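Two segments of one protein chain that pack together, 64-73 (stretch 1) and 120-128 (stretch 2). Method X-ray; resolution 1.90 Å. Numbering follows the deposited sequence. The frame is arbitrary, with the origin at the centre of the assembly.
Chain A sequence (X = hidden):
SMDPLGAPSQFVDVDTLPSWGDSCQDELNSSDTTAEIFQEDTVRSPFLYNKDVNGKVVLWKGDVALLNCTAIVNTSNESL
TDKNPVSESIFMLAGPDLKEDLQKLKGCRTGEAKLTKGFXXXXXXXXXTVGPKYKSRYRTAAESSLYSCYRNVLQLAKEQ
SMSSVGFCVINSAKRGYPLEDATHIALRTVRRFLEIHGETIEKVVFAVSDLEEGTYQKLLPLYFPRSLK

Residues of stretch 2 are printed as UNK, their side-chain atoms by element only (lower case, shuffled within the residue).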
# COMPACT_ATOMS: atom_id res chain seq x y z
N VAL A 64 -1.99 -9.44 0.80
CA VAL A 64 -0.72 -8.72 0.80
C VAL A 64 0.37 -9.45 1.61
O VAL A 64 1.54 -9.38 1.25
CB VAL A 64 -0.90 -7.28 1.29
CG1 VAL A 64 -1.05 -7.23 2.81
CG2 VAL A 64 0.27 -6.42 0.85
N ALA A 65 -0.01 -10.15 2.67
CA ALA A 65 0.93 -10.84 3.51
C ALA A 65 1.74 -11.92 2.81
O ALA A 65 2.78 -12.33 3.32
CB ALA A 65 0.22 -11.41 4.74
N LEU A 66 1.30 -12.35 1.64
CA LEU A 66 1.98 -13.41 0.90
C LEU A 66 3.09 -12.88 0.02
O LEU A 66 3.86 -13.66 -0.52
CB LEU A 66 0.99 -14.14 0.02
CG LEU A 66 -0.12 -14.87 0.82
CD1 LEU A 66 -1.14 -15.46 -0.14
CD2 LEU A 66 0.51 -15.93 1.67
N LEU A 67 3.17 -11.57 -0.15
CA LEU A 67 4.05 -11.02 -1.17
C LEU A 67 5.49 -10.92 -0.70
O LEU A 67 5.76 -10.54 0.43
CB LEU A 67 3.54 -9.64 -1.61
CG LEU A 67 2.23 -9.59 -2.38
CD1 LEU A 67 1.78 -8.13 -2.48
CD2 LEU A 67 2.38 -10.22 -3.76
N ASN A 68 6.44 -11.26 -1.58
CA ASN A 68 7.86 -11.08 -1.28
C ASN A 68 8.41 -9.71 -1.71
O ASN A 68 9.56 -9.59 -2.05
CB ASN A 68 8.68 -12.22 -1.91
CG ASN A 68 8.72 -12.14 -3.42
OD1 ASN A 68 7.84 -11.51 -4.03
ND2 ASN A 68 9.73 -12.75 -4.04
N CYS A 69 7.59 -8.66 -1.67
CA CYS A 69 8.08 -7.31 -1.82
C CYS A 69 9.07 -6.98 -0.70
O CYS A 69 9.04 -7.62 0.37
CB CYS A 69 6.90 -6.33 -1.81
SG CYS A 69 5.74 -6.54 -3.18
N THR A 70 9.90 -5.96 -0.91
CA THR A 70 10.86 -5.53 0.11
C THR A 70 10.11 -5.21 1.41
O THR A 70 10.54 -5.62 2.51
CB THR A 70 11.69 -4.31 -0.34
OG1 THR A 70 12.16 -4.55 -1.68
CG2 THR A 70 12.89 -4.07 0.62
N ALA A 71 9.01 -4.46 1.27
CA ALA A 71 8.09 -4.17 2.35
C ALA A 71 6.64 -4.39 1.92
O ALA A 71 6.25 -4.13 0.77
CB ALA A 71 8.26 -2.73 2.81
N ILE A 72 5.85 -4.90 2.85
CA ILE A 72 4.41 -4.88 2.73
C ILE A 72 3.87 -3.91 3.78
O ILE A 72 4.53 -3.60 4.78
CB ILE A 72 3.75 -6.27 2.81
CG1 ILE A 72 4.01 -6.93 4.17
CG2 ILE A 72 4.20 -7.16 1.68
CD1 ILE A 72 2.82 -7.72 4.61
N VAL A 73 2.67 -3.42 3.51
CA VAL A 73 2.04 -2.40 4.30
C VAL A 73 0.87 -2.96 5.14
O VAL A 73 0.00 -3.65 4.63
CB VAL A 73 1.52 -1.28 3.41
CG1 VAL A 73 0.82 -0.21 4.25
CG2 VAL A 73 2.64 -0.66 2.58
N UNK A 120 8.53 -13.87 10.09
CA UNK A 120 8.33 -15.00 9.18
C UNK A 120 7.69 -14.66 7.82
O UNK A 120 7.41 -15.54 7.00
c UNK A 120 7.52 -17.43 9.02
n UNK A 120 6.34 -17.93 8.84
c UNK A 120 7.59 -16.15 9.86
o UNK A 120 8.52 -17.95 8.57
N UNK A 121 7.43 -13.38 7.57
CA UNK A 121 6.83 -13.04 6.30
C UNK A 121 7.86 -13.20 5.19
O UNK A 121 9.09 -13.05 5.42
c UNK A 121 5.21 -11.15 7.17
c UNK A 121 3.94 -11.91 6.81
c UNK A 121 6.37 -11.58 6.29
c UNK A 121 5.03 -9.64 7.02
N UNK A 122 7.37 -13.46 3.98
CA UNK A 122 8.27 -13.42 2.81
C UNK A 122 8.93 -12.05 2.60
O UNK A 122 10.04 -11.95 2.07
c UNK A 122 7.52 -13.85 1.57
N UNK A 123 8.26 -10.98 3.02
CA UNK A 123 8.79 -9.62 2.85
C UNK A 123 9.82 -9.33 3.94
O UNK A 123 9.66 -9.78 5.07
c UNK A 123 7.67 -8.61 2.94
N UNK A 124 10.85 -8.55 3.61
CA UNK A 124 11.88 -8.11 4.55
C UNK A 124 11.35 -7.18 5.65
O UNK A 124 11.80 -7.25 6.79
c UNK A 124 15.23 -6.12 3.81
n UNK A 124 16.35 -5.21 1.27
n UNK A 124 15.95 -6.93 2.82
c UNK A 124 13.04 -7.42 3.79
c UNK A 124 14.21 -6.93 4.64
c UNK A 124 16.46 -6.50 1.66
n UNK A 124 17.09 -7.36 0.86
N UNK A 125 10.44 -6.27 5.28
CA UNK A 125 9.89 -5.29 6.22
C UNK A 125 8.39 -5.23 6.18
O UNK A 125 7.77 -5.59 5.19
c UNK A 125 14.00 -3.56 7.13
c UNK A 125 12.61 -3.73 7.12
c UNK A 125 14.66 -3.24 5.95
c UNK A 125 12.57 -3.37 4.76
c UNK A 125 11.89 -3.68 5.92
c UNK A 125 13.95 -3.14 4.76
c UNK A 125 10.38 -3.87 5.91
N UNK A 126 7.81 -4.74 7.26
CA UNK A 126 6.43 -4.30 7.25
C UNK A 126 6.50 -2.80 7.48
O UNK A 126 7.26 -2.36 8.37
c UNK A 126 5.60 -4.93 8.39
c UNK A 126 5.59 -6.44 8.29
c UNK A 126 5.24 -7.13 9.58
c UNK A 126 4.15 -4.46 8.35
N UNK A 127 5.73 -2.05 6.69
CA UNK A 127 5.50 -0.64 7.00
C UNK A 127 4.08 -0.53 7.59
O UNK A 127 3.09 -0.86 6.93
c UNK A 127 5.66 0.25 5.75
c UNK A 127 7.09 0.14 5.25
c UNK A 127 5.29 1.70 6.09
c UNK A 127 7.29 0.70 3.86
N UNK A 128 4.00 -0.09 8.84
CA UNK A 128 2.74 0.05 9.52
C UNK A 128 2.27 1.49 9.37
O UNK A 128 3.05 2.44 9.57
c UNK A 128 3.54 -1.62 11.25
c UNK A 128 4.84 -2.00 11.30
c UNK A 128 2.91 -0.28 11.00
c UNK A 128 3.61 -3.80 11.61
n UNK A 128 4.85 -3.36 11.55
n UNK A 128 2.80 -2.77 11.43
O HOH W 1 5.23 -10.90 3.06
O HOH W 2 4.63 -14.39 3.67
O HOH W 3 11.61 -9.83 0.38

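Position 120 carries two carbons, the second bonded to one oxygen and one nitrogen, and this side chain makes no contact with stretch 1, coming no nearer than 8.6 Å. A short amide of this kind is Asn120, and a polar group suits this exposed place.

Position 121 has four carbons, forked at the second. The side chain heads toward stretch 1, where one tip carbon meets Ile72 CD1 at 3.8 Å and the other lies 4.3 Å from Ala65 CB. This is Leu121; a buried, flexible hydrocarbon fork fits between such apolar neighbours.

At position 122 a single carbon, CB, approaches Asn68 CB at 4.0 Å and Leu67 O at 3.9 Å. This is Ala122, whose methyl lies against the turn. Its N donates to water 2 (2.9 Å from Ala122 N to the water oxygen), which in turn donates to Ala65 O.

Position 123 also has one carbon, CB, packed 3.1 Å from Cys69 O and 4.0 Å from Ile72 CG2. It is Ala123, and so close a carbonyl leaves little space beside the methyl. Water 1 accepts from Ala123 N and donates to Ala65 O and Leu67 O, joining backbones that do not bond directly here.

Position 124 shows three carbons, a nitrogen, then a carbon bearing two more nitrogens, one of which passes 3.7 Å from Thr70 CG2. This is the guanidinium of Arg124. The chain is extended through chi1 and chi2 (both t), while the exposed setting accommodates its charge.

Position 125 has one carbon followed by a six-carbon ring. Its CB rests 3.9 Å from Ala71 CB, and a ring carbon next to the attachment point is 4.2 Å from Thr70 CG2. Hence Phe125; the small alanine beside it keeps the packing close to the backbone.

Position 126 has four carbons forked at the first, one arm two carbons long. It shares a sheet face with Ile72, and the inner carbon of its longer arm lies 4.4 Å from Ile72 CG1. This is Ile126; branching at CB suits a strand.

Position 127 repeats that pattern. On the face shared with Ala71 and Val73, the end of its longer arm reaches Ala71 CB at 3.7 Å. It is Ile127, filling space beside that small methyl.

Position 128 has one carbon and a five-membered ring of three carbons and two nitrogens; it points away from stretch 1 and makes no contact with it. This is His128, and both ring nitrogens find hydrogen bonds elsewhere in the structure.

The contact is a parallel strand pairing. Phe125 N donates to Thr70 O (2.8 Å), Ile72 N to Phe125 O (3.1 Å), and Ile127 N to Ile72 O (2.7 Å). Apolar side chains pack on both faces, and ordered waters bridge the preceding loops.

Stretch 2 (120-128) NLAARFIIH
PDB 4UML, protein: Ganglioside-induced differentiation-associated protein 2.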